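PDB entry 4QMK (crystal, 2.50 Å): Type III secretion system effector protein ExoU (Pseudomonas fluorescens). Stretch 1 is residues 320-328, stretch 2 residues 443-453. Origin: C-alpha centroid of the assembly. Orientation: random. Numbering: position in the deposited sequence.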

# COMPACT_ATOMS: atom_id res chain seq x y z
N ARG A 320 -18.70 -2.16 -20.12
CA ARG A 320 -19.33 -2.91 -21.22
C ARG A 320 -20.48 -2.16 -21.88
O ARG A 320 -20.48 -2.00 -23.12
CB ARG A 320 -19.81 -4.30 -20.72
CG ARG A 320 -20.80 -4.30 -19.56
CD ARG A 320 -21.05 -5.74 -19.12
NE ARG A 320 -22.00 -5.87 -18.01
CZ ARG A 320 -22.38 -7.04 -17.47
NH1 ARG A 320 -21.91 -8.19 -17.93
NH2 ARG A 320 -23.24 -7.05 -16.47
N SER A 321 -21.39 -1.66 -21.03
CA SER A 321 -22.62 -0.95 -21.40
C SER A 321 -22.58 0.59 -21.14
O SER A 321 -21.61 1.12 -20.60
CB SER A 321 -23.80 -1.60 -20.67
OG SER A 321 -25.00 -0.90 -20.90
N PHE A 322 -23.67 1.28 -21.51
CA PHE A 322 -23.76 2.76 -21.55
C PHE A 322 -24.50 3.41 -20.34
O PHE A 322 -25.73 3.31 -20.24
CB PHE A 322 -24.50 3.12 -22.87
CG PHE A 322 -23.67 2.95 -24.14
CD1 PHE A 322 -22.45 2.25 -24.16
CD2 PHE A 322 -24.16 3.45 -25.34
CE1 PHE A 322 -21.72 2.12 -25.33
CE2 PHE A 322 -23.44 3.32 -26.52
CZ PHE A 322 -22.22 2.66 -26.52
N PRO A 323 -23.76 4.07 -19.43
CA PRO A 323 -24.37 4.68 -18.22
C PRO A 323 -25.50 5.69 -18.50
O PRO A 323 -26.46 5.80 -17.73
CB PRO A 323 -23.19 5.39 -17.51
CG PRO A 323 -21.96 5.10 -18.31
CD PRO A 323 -22.36 4.51 -19.64
N GLU A 324 -25.34 6.41 -19.61
CA GLU A 324 -26.27 7.44 -20.09
C GLU A 324 -27.56 6.85 -20.66
O GLU A 324 -28.60 7.52 -20.71
CB GLU A 324 -25.56 8.37 -21.14
CG GLU A 324 -24.24 7.87 -21.80
CD GLU A 324 -24.38 7.15 -23.14
OE1 GLU A 324 -24.92 7.68 -24.15
OE2 GLU A 324 -23.85 6.05 -23.21
N SER A 325 -27.50 5.58 -21.05
CA SER A 325 -28.64 4.99 -21.72
C SER A 325 -29.63 4.30 -20.80
O SER A 325 -29.24 3.60 -19.88
CB SER A 325 -28.17 3.94 -22.71
OG SER A 325 -29.31 3.30 -23.25
N PRO A 326 -30.91 4.39 -21.15
CA PRO A 326 -31.87 3.66 -20.37
C PRO A 326 -31.89 2.15 -20.70
O PRO A 326 -32.52 1.38 -19.97
CB PRO A 326 -33.19 4.35 -20.73
CG PRO A 326 -32.99 4.95 -22.07
CD PRO A 326 -31.53 5.15 -22.26
N LEU A 327 -31.27 1.73 -21.80
CA LEU A 327 -31.24 0.30 -22.19
C LEU A 327 -30.03 -0.39 -21.62
O LEU A 327 -29.91 -1.60 -21.71
CB LEU A 327 -31.22 0.13 -23.69
CG LEU A 327 -32.26 0.92 -24.47
CD1 LEU A 327 -31.98 0.79 -25.96
CD2 LEU A 327 -33.62 0.41 -24.15
N GLY A 328 -29.10 0.39 -21.09
CA GLY A 328 -27.93 -0.17 -20.41
C GLY A 328 -28.21 -0.23 -18.91
O GLY A 328 -27.90 0.72 -18.17
N ASP A 443 -31.73 7.52 -32.64
CA ASP A 443 -31.58 7.77 -31.21
C ASP A 443 -31.69 6.49 -30.37
O ASP A 443 -31.00 6.34 -29.37
CB ASP A 443 -32.63 8.78 -30.73
CG ASP A 443 -32.35 10.17 -31.22
OD1 ASP A 443 -31.18 10.60 -31.17
OD2 ASP A 443 -33.29 10.83 -31.67
N ALA A 444 -32.54 5.58 -30.80
CA ALA A 444 -32.63 4.28 -30.16
C ALA A 444 -31.32 3.51 -30.36
O ALA A 444 -30.77 2.96 -29.41
CB ALA A 444 -33.81 3.50 -30.72
N VAL A 445 -30.77 3.55 -31.58
CA VAL A 445 -29.49 2.88 -31.84
C VAL A 445 -28.38 3.49 -31.02
O VAL A 445 -27.55 2.77 -30.47
CB VAL A 445 -29.11 2.94 -33.31
CG1 VAL A 445 -27.66 2.57 -33.51
CG2 VAL A 445 -30.00 2.04 -34.13
N MET A 446 -28.42 4.81 -30.82
CA MET A 446 -27.40 5.47 -29.99
C MET A 446 -27.48 5.03 -28.53
O MET A 446 -26.48 5.14 -27.78
CB MET A 446 -27.52 7.01 -30.05
CG MET A 446 -27.34 7.65 -31.41
SD MET A 446 -25.63 7.89 -31.95
CE MET A 446 -25.24 6.19 -32.42
N ALA A 447 -28.65 4.55 -28.10
CA ALA A 447 -28.78 4.05 -26.74
C ALA A 447 -28.34 2.59 -26.53
O ALA A 447 -28.31 2.13 -25.44
CB ALA A 447 -30.22 4.19 -26.31
N MET A 448 -28.01 1.87 -27.59
CA MET A 448 -27.65 0.45 -27.49
C MET A 448 -26.15 0.27 -27.48
O MET A 448 -25.44 0.90 -28.26
CB MET A 448 -28.19 -0.33 -28.67
CG MET A 448 -29.66 -0.07 -28.90
SD MET A 448 -30.46 -1.09 -30.15
CE MET A 448 -29.21 -1.02 -31.36
N ASP A 449 -25.67 -0.53 -26.55
CA ASP A 449 -24.23 -0.88 -26.47
C ASP A 449 -23.88 -1.80 -27.62
O ASP A 449 -24.76 -2.23 -28.36
CB ASP A 449 -23.88 -1.51 -25.10
CG ASP A 449 -24.65 -2.78 -24.80
OD1 ASP A 449 -24.48 -3.79 -25.50
OD2 ASP A 449 -25.42 -2.79 -23.83
N ASP A 450 -22.61 -2.07 -27.82
CA ASP A 450 -22.19 -2.84 -29.01
C ASP A 450 -22.82 -4.21 -29.08
O ASP A 450 -23.30 -4.62 -30.12
CB ASP A 450 -20.68 -2.95 -29.10
CG ASP A 450 -20.01 -1.61 -29.40
OD1 ASP A 450 -20.71 -0.59 -29.67
OD2 ASP A 450 -18.76 -1.55 -29.36
N GLN A 451 -22.87 -4.90 -27.95
CA GLN A 451 -23.45 -6.23 -27.93
C GLN A 451 -24.91 -6.21 -28.38
O GLN A 451 -25.32 -7.00 -29.25
CB GLN A 451 -23.35 -6.83 -26.54
CG GLN A 451 -23.77 -8.29 -26.50
CD GLN A 451 -23.46 -8.96 -25.16
OE1 GLN A 451 -24.05 -8.62 -24.12
NE2 GLN A 451 -22.55 -9.94 -25.19
N MET A 452 -25.69 -5.31 -27.80
CA MET A 452 -27.12 -5.21 -28.11
C MET A 452 -27.30 -4.84 -29.56
O MET A 452 -28.16 -5.39 -30.23
CB MET A 452 -27.82 -4.23 -27.13
CG MET A 452 -29.27 -3.91 -27.43
SD MET A 452 -30.10 -2.99 -26.10
CE MET A 452 -30.29 -4.33 -24.93
N LEU A 453 -26.47 -3.93 -30.06
CA LEU A 453 -26.58 -3.53 -31.47
C LEU A 453 -26.25 -4.65 -32.40
O LEU A 453 -26.93 -4.83 -33.43
CB LEU A 453 -25.69 -2.33 -31.76
CG LEU A 453 -25.75 -1.69 -33.14
CD1 LEU A 453 -27.16 -1.26 -33.46
CD2 LEU A 453 -24.84 -0.49 -33.15
O HOH W 1 -26.61 0.71 -23.42
O HOH W 2 -27.85 -1.53 -24.33

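Four residues carry most of this contact: Leu-327, with 82 Å² covered by the other stretch, and Phe-322, Ala-447 and Asp-449, with 68 Å² each. Together they account for the greater part of the 439 Å² buried, both sides summed, between the irregular residues 320-328 and residues 443-453, where one helix gives way to another.

Leu-327 makes most of the apolar side-chain contacts. Its CA-to-CB bond points toward the second stretch, and with chi1 at -49° (m) and chi2 at 173° (t) its CD1 lies 3.8 Å from Ala-447 CB and also 3.8 Å from Met-448 CG. Leu-327 CB in turn is 4.1 Å from Met-452 SD. These are van der Waals distances, and they place one leucine against Ala-447, Met-448 and, in the second helix, Met-452. Met-448 takes part although its own CA-to-CB bond points away.

Phe-322 packs against the backbone more than against side chains. The CA of Asp-449 sits 4.0 Å from the centroid of the Phe-322 ring and 11° off the ring normal, so its C-H group lies over the face in a CH-pi arrangement. At the ring edge, near its plane, Met-446 O is 3.8 Å from Phe-322 CE2, while Met-448 O approaches the same CE2 obliquely at 3.6 Å.

Between these two residues the chain bends in a type I beta turn from Phe-322 to Ser-325, closed by Ser-325 N donating to Phe-322 O at 3.0 Å. The turn leads directly to the one direct hydrogen bond across the stretches: Ser-325 OG donates to Ala-447 O at 2.7 Å. The same OG accepts from Leu-327 N at 2.9 Å, with an N-H...acceptor angle of 157°, so a single hydroxyl ties the backbone of Leu-327 to the carbonyl of Ala-447.

Asp-449 combines this contact with a local role. It occupies the N-cap position, and its OD1 accepts from Met-452 N at 3.0 Å with an angle of 167°, satisfying an amide at the start of the helix. Its other carboxylate oxygen, OD2, accepts from water 2 at 2.8 Å; that water also accepts from Asp-449 N at 3.3 Å and donates weakly to Leu-327 O at 3.3 Å, bridging the stretches. Water 1 provides a second bridge, donating to Ala-447 O at 3.0 Å and meeting Ser-321 OG at 3.4 Å in a weak bond. The high B factors of Ser-321 call for caution about that last distance.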